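Long-range contacts in glycoside hydrolase family 43 (Halothermothrix orenii, PDB 4QQS), which hydrolyses glycosidic bonds, with alpha-L-arabinofuranosidase activity, and probably helps degrade xylan-type plant polysaccharides: residues Asn151-Ser156 against Ala190-Glu195; Asp183-Asn188 against Tyr210-Tyr215; Gly121-Asp126 against Asp144-Ile149; Gln157-Glu162 against Pro174-Gln179; Tyr220-Ala225 against Asn240-Lys245. All blocks are in the same frame, centred on the assembly; numbering follows the deposited sequence.

Contact 1: Asn151-Ser156 against Ala190-Glu195; sequences NGIHIS and AWQWNE
Gly152 enters the contact through its carbonyl O, which accepts from a water that also donates to Ala190 O and sits in the plane of the His154 imidazole, hydrogen-bonded to its ND1. Ile153 lays its CG2 methyl 3.6 Å from Gln192 NE2, crossing that side chain obliquely; the same NE2 bonds to Asp189 O. His154 N donates to Ala190 O and His154 O accepts from Gln192 N, nearly along the C=O axis. Its ring, running alongside the indole of Trp191 and pointing the same way, forms an offset stack with the six-membered ring, centroids 4.0 Å apart and planes at 8°. His154 CB also lies over this indole face. An alanine here would lose the imidazole and would probably loosen the indole and cost the bridging water one anchor. Ile155 turns to the other face, with Gln192. Ser156 N makes a straight bond (166°) to Gln192 O, and Ser156 O accepts from Asn194 N. Ser156 OG, which also bonds to Cys145 N, donates to a water that donates to OE1 of Glu195, the residue predicted as proton donor. This parallel ladder joins strands 153-162 and 191-202 of neighbouring blades in the five-bladed beta-propeller.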
# COMPACT_ATOMS: atom_id res chain seq x y z
N ASN A 151 -6.80 1.22 25.44
CA ASN A 151 -6.60 2.27 26.43
C ASN A 151 -7.18 3.60 25.98
O ASN A 151 -6.56 4.67 26.09
CB ASN A 151 -5.12 2.36 26.82
CG ASN A 151 -4.68 1.14 27.63
OD1 ASN A 151 -5.43 0.63 28.47
ND2 ASN A 151 -3.48 0.66 27.36
N GLY A 152 -8.40 3.51 25.47
CA GLY A 152 -9.17 4.68 25.08
C GLY A 152 -8.88 5.24 23.71
O GLY A 152 -9.59 6.15 23.29
N ILE A 153 -7.87 4.72 23.02
CA ILE A 153 -7.45 5.24 21.72
C ILE A 153 -8.00 4.33 20.61
O ILE A 153 -7.82 3.12 20.68
CB ILE A 153 -5.91 5.27 21.62
CG1 ILE A 153 -5.30 6.02 22.81
CG2 ILE A 153 -5.46 5.88 20.31
CD1 ILE A 153 -5.82 7.43 23.00
N HIS A 154 -8.63 4.92 19.60
CA HIS A 154 -8.97 4.17 18.39
C HIS A 154 -7.70 4.09 17.57
O HIS A 154 -7.19 5.12 17.12
CB HIS A 154 -10.03 4.90 17.57
CG HIS A 154 -11.44 4.68 18.05
ND1 HIS A 154 -11.99 5.41 19.08
CD2 HIS A 154 -12.41 3.84 17.63
CE1 HIS A 154 -13.24 5.03 19.27
NE2 HIS A 154 -13.52 4.08 18.40
N ILE A 155 -7.16 2.88 17.40
CA ILE A 155 -5.80 2.73 16.93
C ILE A 155 -5.69 1.67 15.85
O ILE A 155 -6.17 0.54 16.02
CB ILE A 155 -4.84 2.44 18.13
CG1 ILE A 155 -3.38 2.44 17.71
CG2 ILE A 155 -5.23 1.17 18.87
CD1 ILE A 155 -2.42 2.58 18.90
N SER A 156 -5.07 2.05 14.73
CA SER A 156 -4.73 1.09 13.68
C SER A 156 -3.34 0.53 13.92
O SER A 156 -2.37 1.29 14.04
CB SER A 156 -4.81 1.74 12.30
OG SER A 156 -6.16 1.96 11.93
N ALA A 190 -6.77 11.19 19.76
CA ALA A 190 -7.78 10.18 20.10
C ALA A 190 -7.87 9.03 19.09
O ALA A 190 -8.34 7.94 19.44
CB ALA A 190 -9.14 10.86 20.23
N TRP A 191 -7.47 9.33 17.86
CA TRP A 191 -7.40 8.36 16.77
C TRP A 191 -5.96 8.37 16.30
O TRP A 191 -5.38 9.45 16.09
CB TRP A 191 -8.34 8.79 15.63
CG TRP A 191 -9.78 8.62 15.97
CD1 TRP A 191 -10.52 9.39 16.82
CD2 TRP A 191 -10.66 7.61 15.47
NE1 TRP A 191 -11.80 8.90 16.90
CE2 TRP A 191 -11.92 7.80 16.09
CE3 TRP A 191 -10.52 6.55 14.58
CZ2 TRP A 191 -13.02 6.97 15.84
CZ3 TRP A 191 -11.60 5.73 14.33
CH2 TRP A 191 -12.83 5.94 14.96
N GLN A 192 -5.39 7.18 16.10
CA GLN A 192 -3.98 7.04 15.73
C GLN A 192 -3.82 5.92 14.73
O GLN A 192 -4.50 4.89 14.82
CB GLN A 192 -3.13 6.73 16.97
CG GLN A 192 -3.24 7.78 18.06
CD GLN A 192 -2.38 7.49 19.25
OE1 GLN A 192 -1.44 6.71 19.18
NE2 GLN A 192 -2.69 8.16 20.36
N TRP A 193 -2.92 6.11 13.76
CA TRP A 193 -2.75 5.16 12.68
C TRP A 193 -1.31 4.77 12.40
O TRP A 193 -0.44 5.63 12.26
CB TRP A 193 -3.26 5.75 11.36
CG TRP A 193 -4.70 6.12 11.31
CD1 TRP A 193 -5.71 5.38 10.81
CD2 TRP A 193 -5.27 7.37 11.75
NE1 TRP A 193 -6.89 6.10 10.90
CE2 TRP A 193 -6.64 7.31 11.48
CE3 TRP A 193 -4.74 8.53 12.33
CZ2 TRP A 193 -7.50 8.37 11.80
CZ3 TRP A 193 -5.58 9.57 12.63
CH2 TRP A 193 -6.94 9.49 12.37
N ASN A 194 -1.10 3.46 12.24
CA ASN A 194 -0.03 2.94 11.39
C ASN A 194 -0.75 2.06 10.37
O ASN A 194 -1.45 1.11 10.74
CB ASN A 194 0.98 2.06 12.14
CG ASN A 194 2.02 2.82 12.99
OD1 ASN A 194 2.82 2.16 13.65
ND2 ASN A 194 2.03 4.15 12.98
N GLU A 195 -0.58 2.38 9.09
CA GLU A 195 -1.30 1.65 8.06
C GLU A 195 -0.48 1.59 6.78
O GLU A 195 0.65 2.06 6.73
CB GLU A 195 -2.71 2.22 7.85
CG GLU A 195 -2.72 3.64 7.31
CD GLU A 195 -4.11 4.26 7.20
OE1 GLU A 195 -5.12 3.63 7.56
OE2 GLU A 195 -4.20 5.42 6.72
O HOH W 1 -10.52 7.46 21.08
O HOH W 2 -6.18 1.88 9.33

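Contact 2: Asp183-Asn188 against Tyr210-Tyr215; sequences DWEGIN and YSANCY
Two direct hydrogen bonds carry the polar part. Asn213 ND2 donates to Trp184 O over 3.0 Å, almost straight (169°), with the acceptor in the plane of the Asn213 amide. Tyr210 OH donates to Glu185 OE2 over 2.8 Å; the two side chains cross at about a right angle, and the hydroxyl meets that oxygen from above the carboxylate plane. Glu185 OE2 is also bonded by Asn194 ND2, while OE1 forms a salt bridge with Lys236 and accepts from the backbone of Ser181 and Gln182, so the acid is likely to stay ionised. A water bridges Glu185 O and, weakly, Asn213 N. The loop 183-188 folds over the end of strand 205-212 in a propeller blade, and the side chain of Tyr210 lies about 7 Å from that of Glu195, the predicted proton donor. A phenylalanine in place of Tyr210 would remove the hydroxyl and would probably leave Glu185 less firmly oriented. Packing centres on the Trp184 indole. Its CG stands in the crowded position between the backbone N and the carbonyl carbon (chi1 76°), and the far end of the ring reaches across: Trp184 CH2 is 3.7 Å from Ala212 CB, and CZ2 meets Tyr210 CE2 tip to tip at 3.9 Å. Tyr210 OH lies at the indole edge. Glu185 CG packs over one indole face. A CB on Gly186 would clash with Asn213 OD1.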
# COMPACT_ATOMS: atom_id res chain seq x y z
N ASP A 183 6.77 10.15 18.30
CA ASP A 183 6.13 11.45 18.41
C ASP A 183 5.51 11.93 17.11
O ASP A 183 4.44 12.52 17.14
CB ASP A 183 7.11 12.50 18.94
CG ASP A 183 7.46 12.28 20.36
OD1 ASP A 183 6.65 12.69 21.21
OD2 ASP A 183 8.52 11.66 20.61
N TRP A 184 6.17 11.69 15.97
CA TRP A 184 5.64 12.19 14.69
C TRP A 184 4.32 11.54 14.29
O TRP A 184 3.67 12.03 13.37
CB TRP A 184 6.67 12.03 13.55
CG TRP A 184 6.80 10.64 13.05
CD1 TRP A 184 7.55 9.64 13.62
CD2 TRP A 184 6.15 10.04 11.92
NE1 TRP A 184 7.40 8.47 12.92
CE2 TRP A 184 6.55 8.68 11.87
CE3 TRP A 184 5.26 10.50 10.94
CZ2 TRP A 184 6.13 7.81 10.87
CZ3 TRP A 184 4.83 9.62 9.97
CH2 TRP A 184 5.27 8.30 9.94
N GLU A 185 3.94 10.45 14.97
CA GLU A 185 2.78 9.64 14.59
C GLU A 185 1.51 10.01 15.34
O GLU A 185 0.56 9.23 15.37
CB GLU A 185 3.07 8.16 14.85
CG GLU A 185 4.28 7.68 14.11
CD GLU A 185 4.63 6.24 14.39
OE1 GLU A 185 4.82 5.80 15.55
OE2 GLU A 185 4.71 5.48 13.43
N GLY A 186 1.46 11.19 15.95
CA GLY A 186 0.22 11.67 16.53
C GLY A 186 -0.23 10.89 17.75
O GLY A 186 -1.41 10.60 17.93
N ILE A 187 0.73 10.59 18.61
CA ILE A 187 0.48 9.72 19.75
C ILE A 187 -0.25 10.39 20.91
O ILE A 187 -0.52 9.73 21.91
CB ILE A 187 1.79 9.07 20.23
CG1 ILE A 187 2.86 10.13 20.52
CG2 ILE A 187 2.25 8.05 19.20
CD1 ILE A 187 4.08 9.62 21.24
N ASN A 188 -0.61 11.67 20.77
CA ASN A 188 -1.48 12.34 21.75
C ASN A 188 -2.91 12.56 21.22
O ASN A 188 -3.71 13.24 21.87
CB ASN A 188 -0.88 13.67 22.19
CG ASN A 188 0.45 13.49 22.90
OD1 ASN A 188 0.60 12.60 23.74
ND2 ASN A 188 1.42 14.32 22.57
N TYR A 210 5.48 2.45 5.94
CA TYR A 210 4.11 2.53 6.44
C TYR A 210 3.75 4.00 6.55
O TYR A 210 4.62 4.87 6.51
CB TYR A 210 3.96 1.81 7.81
CG TYR A 210 4.70 2.52 8.91
CD1 TYR A 210 6.05 2.28 9.15
CD2 TYR A 210 4.07 3.47 9.69
CE1 TYR A 210 6.73 2.97 10.12
CE2 TYR A 210 4.76 4.17 10.67
CZ TYR A 210 6.08 3.91 10.89
OH TYR A 210 6.80 4.57 11.87
N SER A 211 2.46 4.26 6.73
CA SER A 211 1.95 5.62 6.87
C SER A 211 1.34 5.84 8.24
O SER A 211 0.80 4.91 8.86
CB SER A 211 0.90 5.88 5.79
OG SER A 211 1.47 5.77 4.50
N ALA A 212 1.41 7.08 8.71
CA ALA A 212 0.82 7.45 9.99
C ALA A 212 0.16 8.82 9.88
O ALA A 212 0.36 9.54 8.90
CB ALA A 212 1.89 7.47 11.10
N ASN A 213 -0.58 9.17 10.93
CA ASN A 213 -1.48 10.32 10.98
C ASN A 213 -2.70 10.09 10.10
O ASN A 213 -2.85 9.01 9.52
CB ASN A 213 -0.73 11.63 10.70
CG ASN A 213 0.39 11.83 11.69
OD1 ASN A 213 0.15 11.95 12.89
ND2 ASN A 213 1.62 11.80 11.22
N CYS A 214 -3.61 11.05 10.08
CA CYS A 214 -4.88 10.88 9.39
C CYS A 214 -4.72 11.10 7.89
O CYS A 214 -4.13 12.10 7.47
CB CYS A 214 -5.90 11.87 9.94
SG CYS A 214 -7.53 11.72 9.20
N TYR A 215 -5.27 10.20 7.08
CA TYR A 215 -5.19 10.33 5.62
C TYR A 215 -5.72 11.67 5.10
O TYR A 215 -5.29 12.12 4.05
CB TYR A 215 -5.96 9.20 4.91
CG TYR A 215 -7.44 9.48 4.86
CD1 TYR A 215 -8.03 10.05 3.74
CD2 TYR A 215 -8.23 9.24 5.96
CE1 TYR A 215 -9.37 10.37 3.71
CE2 TYR A 215 -9.58 9.55 5.95
CZ TYR A 215 -10.14 10.11 4.82
OH TYR A 215 -11.47 10.44 4.78
O HOH W 3 -1.57 8.64 13.79

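Contact 3: Gly121-Asp126 against Asp144-Ile149; sequences GLSFID and DCSENI
Two carboxylates, those of Glu147 and Asp144, are the flat groups here, and each is engaged differently. Glu147 OE1 offers its anti lone pair to Ser123 OG, a short bond of 2.6 Å, and also takes a bond from His95 ND1. The Glu147 chain runs extended beyond CG, which carries the carboxylate to the serine, and its CB lies against Leu122 CD2. Asp144 OD2 has two donors from Ser146: the hydroxyl OG meets its anti lone pair at 2.7 Å, whereas the backbone N, 3.0 Å from the same OD2, arrives from above the carboxylate plane. The latter bond makes an Asx turn. The other oxygen, Asp144 OD1, lies 3.6 Å from the Ile125 CD1 methyl, a van der Waals contact. In the backbone, Asp144 N donates to Ser123 O with an angle of 167°, the donor standing above the carbonyl plane. One water donates to both Ser123 O and Asp144 O, and a second donates to Ser123 OG and Ser146 OG. Ser123 OG also bonds to Leu96 N, tying this region to strand 96-103. The contact lies where strand 124-131 begins and strand 137-143 ends, adjacent strands of one propeller blade; Ile125 touches Trp72 of strand 72-79, and Asp126, predicted to modulate the pKa of the catalytic acid, touches Glu195 of strand 191-202.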
# COMPACT_ATOMS: atom_id res chain seq x y z
N GLY A 121 -14.55 -11.10 13.18
CA GLY A 121 -15.56 -10.24 13.75
C GLY A 121 -15.10 -8.81 13.99
O GLY A 121 -15.68 -8.10 14.80
N LEU A 122 -14.05 -8.40 13.28
CA LEU A 122 -13.49 -7.06 13.41
C LEU A 122 -13.11 -6.55 12.02
O LEU A 122 -13.33 -7.24 11.02
CB LEU A 122 -12.27 -7.07 14.34
CG LEU A 122 -12.58 -7.39 15.81
CD1 LEU A 122 -11.29 -7.62 16.57
CD2 LEU A 122 -13.40 -6.27 16.43
N SER A 123 -12.58 -5.34 11.95
CA SER A 123 -12.23 -4.72 10.68
C SER A 123 -10.73 -4.80 10.39
O SER A 123 -9.89 -4.42 11.22
CB SER A 123 -12.69 -3.27 10.65
OG SER A 123 -14.11 -3.21 10.46
N PHE A 124 -10.42 -5.28 9.19
CA PHE A 124 -9.05 -5.44 8.72
C PHE A 124 -8.94 -4.88 7.32
O PHE A 124 -9.83 -5.09 6.49
CB PHE A 124 -8.65 -6.93 8.71
CG PHE A 124 -8.76 -7.57 10.05
CD1 PHE A 124 -7.70 -7.51 10.93
CD2 PHE A 124 -9.92 -8.21 10.44
CE1 PHE A 124 -7.80 -8.08 12.19
CE2 PHE A 124 -10.02 -8.78 11.70
CZ PHE A 124 -8.97 -8.72 12.57
N ILE A 125 -7.83 -4.18 7.06
CA ILE A 125 -7.58 -3.55 5.77
C ILE A 125 -6.09 -3.58 5.44
O ILE A 125 -5.27 -4.03 6.24
CB ILE A 125 -8.07 -2.06 5.74
CG1 ILE A 125 -7.20 -1.16 6.63
CG2 ILE A 125 -9.55 -1.95 6.12
CD1 ILE A 125 -7.46 0.32 6.42
N ASP A 126 -5.75 -3.12 4.24
CA ASP A 126 -4.37 -2.84 3.87
C ASP A 126 -3.47 -4.07 3.87
O ASP A 126 -2.29 -3.99 4.18
CB ASP A 126 -3.75 -1.74 4.75
CG ASP A 126 -4.19 -0.34 4.38
OD1 ASP A 126 -4.93 -0.17 3.40
OD2 ASP A 126 -3.79 0.61 5.09
N ASP A 144 -7.93 -2.39 12.04
CA ASP A 144 -8.32 -1.01 11.81
C ASP A 144 -8.91 -0.32 13.04
O ASP A 144 -9.71 -0.89 13.78
CB ASP A 144 -9.32 -0.97 10.66
CG ASP A 144 -9.68 0.45 10.24
OD1 ASP A 144 -8.82 1.11 9.62
OD2 ASP A 144 -10.82 0.87 10.52
N CYS A 145 -8.53 0.94 13.21
CA CYS A 145 -9.01 1.80 14.29
C CYS A 145 -10.52 1.85 14.47
O CYS A 145 -10.97 2.07 15.59
CB CYS A 145 -8.48 3.22 14.07
SG CYS A 145 -8.99 3.97 12.53
N SER A 146 -11.30 1.64 13.40
CA SER A 146 -12.75 1.71 13.51
C SER A 146 -13.28 0.79 14.59
O SER A 146 -14.26 1.14 15.23
CB SER A 146 -13.41 1.36 12.17
OG SER A 146 -13.05 0.07 11.72
N GLU A 147 -12.65 -0.36 14.80
CA GLU A 147 -13.12 -1.34 15.77
C GLU A 147 -12.01 -1.80 16.71
O GLU A 147 -12.13 -2.83 17.35
CB GLU A 147 -13.74 -2.55 15.07
CG GLU A 147 -14.87 -2.21 14.13
CD GLU A 147 -15.64 -3.43 13.71
OE1 GLU A 147 -15.49 -3.91 12.57
OE2 GLU A 147 -16.43 -3.94 14.52
N ASN A 148 -10.94 -1.03 16.82
CA ASN A 148 -9.79 -1.39 17.65
C ASN A 148 -9.52 -0.26 18.61
O ASN A 148 -8.99 0.77 18.22
CB ASN A 148 -8.58 -1.65 16.74
CG ASN A 148 -7.48 -2.42 17.41
OD1 ASN A 148 -7.70 -3.21 18.34
ND2 ASN A 148 -6.28 -2.27 16.89
N ILE A 149 -9.93 -0.43 19.87
CA ILE A 149 -9.76 0.60 20.89
C ILE A 149 -8.87 0.01 21.97
O ILE A 149 -9.18 -1.05 22.55
CB ILE A 149 -11.10 1.04 21.50
CG1 ILE A 149 -12.06 1.53 20.41
CG2 ILE A 149 -10.89 2.14 22.55
CD1 ILE A 149 -13.45 1.80 20.91
O HOH W 4 -10.68 -3.60 13.72
O HOH W 5 -15.43 -0.71 10.22

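Contact 4: Gln157-Glu162 against Pro174-Gln179; sequences QIYVQE and PVLAIQ
Gln157 and Gln179 run side by side and point the same way, their amide planes 40° apart. Gln157 NE2 donates to Gln179 OE1 over 2.9 Å, standing above the plane of the acceptor carbonyl, while Tyr159 OH donates to Gln157 OE1, also bonded by Asn148 ND2. The Tyr159 side chain crosses Leu176 obliquely: Leu176 CD1 sits over one ring face in a CH-pi contact, 4.1 Å from the ring centroid, and Tyr159 CD2 approaches Pro174 CB. Leu176 also crosses Gln157 at about a right angle, with CD1 3.8 Å from Gln157 CB. On the other side of the sheet Ile158 and Ile178 lie side by side, pointing the same way, their CD1 methyls 3.9 Å apart, and Val160 lies along Val175. Gln161 runs beside the Pro174 ring, its OE1 held by Tyr141 OH. The backbone beneath is an antiparallel pairing interrupted by a classic beta bulge: Ala177 and Ile178 both face Ile158. Ile158 O accepts from Ala177 N at 2.8 Å and Ile178 N at 3.2 Å, the second on a lone pair; Ile158 N bonds to Ile178 O, and Val160 and Val175 exchange N-H to O bonds both ways. Strand 175-178 is the last, outer strand of its propeller blade, paired with strand 153-162. With Ile158 O gripped twice and the Gln157 amide engaged at both ends, polar bonds fix the register while the isoleucine and valine pairs supply apolar cohesion.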
# COMPACT_ATOMS: atom_id res chain seq x y z
N GLN A 157 -3.27 -0.79 14.04
CA GLN A 157 -2.03 -1.53 14.28
C GLN A 157 -1.73 -2.42 13.08
O GLN A 157 -2.65 -2.94 12.45
CB GLN A 157 -2.19 -2.45 15.49
CG GLN A 157 -2.62 -1.80 16.78
CD GLN A 157 -2.89 -2.87 17.82
OE1 GLN A 157 -3.75 -3.72 17.63
NE2 GLN A 157 -2.11 -2.88 18.89
N ILE A 158 -0.44 -2.61 12.79
CA ILE A 158 -0.03 -3.55 11.75
C ILE A 158 0.42 -4.86 12.36
O ILE A 158 1.30 -4.86 13.23
CB ILE A 158 1.07 -2.94 10.86
CG1 ILE A 158 0.53 -1.73 10.10
CG2 ILE A 158 1.64 -3.98 9.89
CD1 ILE A 158 1.60 -0.83 9.49
N TYR A 159 -0.20 -5.94 11.91
CA TYR A 159 0.13 -7.30 12.29
C TYR A 159 0.76 -8.02 11.11
O TYR A 159 0.61 -7.62 9.96
CB TYR A 159 -1.14 -8.06 12.73
CG TYR A 159 -1.64 -7.63 14.08
CD1 TYR A 159 -2.43 -6.49 14.22
CD2 TYR A 159 -1.31 -8.34 15.23
CE1 TYR A 159 -2.87 -6.06 15.45
CE2 TYR A 159 -1.76 -7.92 16.47
CZ TYR A 159 -2.53 -6.78 16.57
OH TYR A 159 -2.97 -6.38 17.81
N VAL A 160 1.46 -9.10 11.41
CA VAL A 160 2.02 -9.98 10.40
C VAL A 160 1.76 -11.43 10.77
O VAL A 160 1.80 -11.81 11.94
CB VAL A 160 3.54 -9.73 10.20
CG1 VAL A 160 4.33 -9.88 11.49
CG2 VAL A 160 4.11 -10.63 9.10
N GLN A 161 1.49 -12.24 9.75
CA GLN A 161 1.52 -13.69 9.88
C GLN A 161 2.16 -14.30 8.65
O GLN A 161 1.99 -13.83 7.53
CB GLN A 161 0.11 -14.27 10.05
CG GLN A 161 -0.47 -13.97 11.42
CD GLN A 161 -1.90 -14.40 11.58
OE1 GLN A 161 -2.83 -13.62 11.36
NE2 GLN A 161 -2.10 -15.65 11.98
N GLU A 162 2.88 -15.39 8.87
CA GLU A 162 3.29 -16.25 7.77
C GLU A 162 2.03 -16.88 7.18
O GLU A 162 1.08 -17.17 7.91
CB GLU A 162 4.22 -17.32 8.34
CG GLU A 162 4.85 -18.22 7.32
CD GLU A 162 5.82 -19.20 7.96
OE1 GLU A 162 6.28 -18.95 9.10
OE2 GLU A 162 6.11 -20.23 7.32
N PRO A 174 -1.60 -14.09 15.30
CA PRO A 174 -1.14 -12.81 14.76
C PRO A 174 0.00 -12.25 15.59
O PRO A 174 -0.03 -12.31 16.81
CB PRO A 174 -2.38 -11.92 14.87
CG PRO A 174 -3.53 -12.88 14.91
CD PRO A 174 -3.02 -14.05 15.69
N VAL A 175 1.01 -11.70 14.91
CA VAL A 175 2.13 -11.08 15.58
C VAL A 175 2.02 -9.57 15.36
O VAL A 175 2.00 -9.10 14.23
CB VAL A 175 3.47 -11.60 15.02
CG1 VAL A 175 4.64 -10.94 15.74
CG2 VAL A 175 3.56 -13.10 15.14
N LEU A 176 1.93 -8.79 16.44
CA LEU A 176 1.95 -7.34 16.31
C LEU A 176 3.31 -6.92 15.76
O LEU A 176 4.34 -7.30 16.30
CB LEU A 176 1.70 -6.68 17.67
CG LEU A 176 1.75 -5.16 17.67
CD1 LEU A 176 0.68 -4.55 16.77
CD2 LEU A 176 1.61 -4.65 19.10
N ALA A 177 3.29 -6.17 14.67
CA ALA A 177 4.52 -5.65 14.07
C ALA A 177 4.81 -4.26 14.61
O ALA A 177 5.78 -4.07 15.34
CB ALA A 177 4.43 -5.65 12.56
N ILE A 178 3.93 -3.30 14.31
CA ILE A 178 4.09 -1.92 14.77
C ILE A 178 2.74 -1.31 15.06
O ILE A 178 1.72 -1.69 14.49
CB ILE A 178 4.87 -1.04 13.77
CG1 ILE A 178 4.19 -0.98 12.41
CG2 ILE A 178 6.31 -1.49 13.65
CD1 ILE A 178 4.80 0.05 11.46
N GLN A 179 2.76 -0.32 15.95
CA GLN A 179 1.59 0.51 16.23
C GLN A 179 2.10 1.90 16.56
O GLN A 179 3.27 2.07 16.91
CB GLN A 179 0.77 -0.05 17.38
CG GLN A 179 1.49 0.00 18.71
CD GLN A 179 0.69 -0.61 19.83
OE1 GLN A 179 -0.53 -0.66 19.78
NE2 GLN A 179 1.39 -1.10 20.84

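Contact 5: Tyr220-Ala225 against Asn240-Lys245; sequences YSIGYA and NPILSK
A classic beta bulge joins strand 221-227 of a propeller blade to the loop 240-245, with Ile242 and Leu243 both facing Ile222. Ile222 O accepts from Ile242 N at 2.8 Å, a bent bond of 133°, and from Leu243 N at 3.2 Å on a lone pair. Ile222 N returns a nearly linear bond (177°) to Leu243 O. Ile222 and Leu243 run alongside each other and touch through CD1 and CD2. Asn240, just before a cis peptide bond to Pro241, crosses Tyr224 at about a right angle and spans its backbone: OD1 accepts from Tyr224 N at 2.9 Å, and ND2 donates to Tyr224 O at 3.0 Å. The same ND2 also bonds to Gln182 OE1. A CB on Gly223 would clash with Asn240 CG, so the missing side chain lets the amide come this close. Ile242 CG2 meets the Tyr224 ring in plane at its edge, 3.6 Å from CD2, while Tyr224 OH bonds to Leu299 N. Pro241 CB rests against Ile222 O, and a water links Tyr220 O to Lys245 N. Two amide bonds, added to the backbone bond of Tyr224 with Tyr237, fix Asn240 against strand 221-227, and Ile222 O is satisfied twice at the bulge.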
# COMPACT_ATOMS: atom_id res chain seq x y z
N TYR A 220 -0.37 13.42 7.04
CA TYR A 220 -0.19 12.03 6.59
C TYR A 220 1.21 11.93 6.02
O TYR A 220 1.64 12.81 5.27
CB TYR A 220 -1.24 11.66 5.56
CG TYR A 220 -1.52 10.19 5.39
CD1 TYR A 220 -1.94 9.42 6.46
CD2 TYR A 220 -1.41 9.58 4.16
CE1 TYR A 220 -2.28 8.08 6.30
CE2 TYR A 220 -1.74 8.24 3.97
CZ TYR A 220 -2.18 7.50 5.04
OH TYR A 220 -2.52 6.19 4.81
N SER A 221 1.95 10.90 6.40
CA SER A 221 3.35 10.80 6.01
C SER A 221 3.85 9.38 6.19
O SER A 221 3.19 8.55 6.84
CB SER A 221 4.20 11.81 6.78
OG SER A 221 3.76 11.99 8.12
N ILE A 222 5.01 9.11 5.61
CA ILE A 222 5.57 7.77 5.51
C ILE A 222 6.83 7.64 6.34
O ILE A 222 7.74 8.48 6.25
CB ILE A 222 5.89 7.43 4.03
CG1 ILE A 222 4.58 7.40 3.24
CG2 ILE A 222 6.65 6.12 3.92
CD1 ILE A 222 4.75 7.42 1.74
N GLY A 223 6.89 6.57 7.13
CA GLY A 223 8.07 6.19 7.86
C GLY A 223 8.46 4.76 7.52
O GLY A 223 7.79 4.10 6.72
N TYR A 224 9.50 4.26 8.17
CA TYR A 224 9.80 2.84 8.07
C TYR A 224 10.29 2.25 9.38
O TYR A 224 10.69 2.97 10.31
CB TYR A 224 10.79 2.52 6.93
CG TYR A 224 12.23 2.87 7.20
CD1 TYR A 224 13.12 1.92 7.67
CD2 TYR A 224 12.71 4.15 6.96
CE1 TYR A 224 14.45 2.24 7.88
CE2 TYR A 224 14.03 4.47 7.16
CZ TYR A 224 14.90 3.51 7.63
OH TYR A 224 16.22 3.84 7.80
N ALA A 225 10.27 0.92 9.41
CA ALA A 225 10.84 0.13 10.47
C ALA A 225 11.71 -0.95 9.85
O ALA A 225 11.54 -1.30 8.69
CB ALA A 225 9.75 -0.50 11.33
N ASN A 240 12.29 9.06 11.25
CA ASN A 240 10.99 9.14 10.59
C ASN A 240 10.35 10.51 10.82
O ASN A 240 10.57 11.16 11.84
CB ASN A 240 10.05 8.09 11.16
CG ASN A 240 10.27 6.70 10.59
OD1 ASN A 240 10.81 6.52 9.49
ND2 ASN A 240 9.80 5.70 11.33
N PRO A 241 9.51 10.96 9.88
CA PRO A 241 9.16 10.31 8.62
C PRO A 241 10.23 10.52 7.55
O PRO A 241 10.98 11.50 7.57
CB PRO A 241 7.86 11.03 8.22
CG PRO A 241 8.04 12.41 8.77
CD PRO A 241 8.76 12.21 10.09
N ILE A 242 10.27 9.59 6.59
CA ILE A 242 11.17 9.70 5.44
C ILE A 242 10.53 10.42 4.25
O ILE A 242 11.26 10.84 3.36
CB ILE A 242 11.75 8.33 5.02
CG1 ILE A 242 10.68 7.40 4.46
CG2 ILE A 242 12.48 7.70 6.20
CD1 ILE A 242 11.29 6.16 3.82
N LEU A 243 9.21 10.57 4.25
CA LEU A 243 8.54 11.29 3.19
C LEU A 243 7.38 12.03 3.84
O LEU A 243 6.47 11.41 4.41
CB LEU A 243 8.09 10.33 2.10
CG LEU A 243 7.62 10.99 0.81
CD1 LEU A 243 8.71 11.84 0.16
CD2 LEU A 243 7.12 9.94 -0.18
N SER A 244 7.44 13.35 3.79
CA SER A 244 6.46 14.18 4.46
C SER A 244 6.17 15.43 3.61
O SER A 244 6.85 15.70 2.61
CB SER A 244 6.90 14.53 5.88
OG SER A 244 8.12 15.24 5.86
N LYS A 245 5.15 16.16 4.02
CA LYS A 245 4.60 17.25 3.24
C LYS A 245 5.62 18.34 2.91
O LYS A 245 6.62 18.55 3.61
CB LYS A 245 3.43 17.88 4.00
CG LYS A 245 3.87 18.60 5.27
CD LYS A 245 2.71 19.06 6.14
CE LYS A 245 3.23 19.86 7.33
NZ LYS A 245 2.16 20.24 8.26
O HOH W 6 3.42 15.13 6.05

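In the fold
Following the chain, contact 3 closes first, drawing together the open end of the hairpin of strands 124-131 and 137-143. Strand 153-162 then serves contact 1 at its start and contact 4 further along. Contact 4 brings strand 175-178 back onto it and falls within the longer span of contact 1, which ends on strand 191-202. Contact 2 crosses contact 1, since 183-188 lies between 151-156 and 190-195 while 210-215 lies beyond; the pairing of strands 191-202 and 205-212 joins the two. Contact 5 closes last, in series, adding strand 221-227 and the loop 240-245. Together they tie two neighbouring propeller blades, with Tyr220 of contact 5 reaching Glu195 of contact 1.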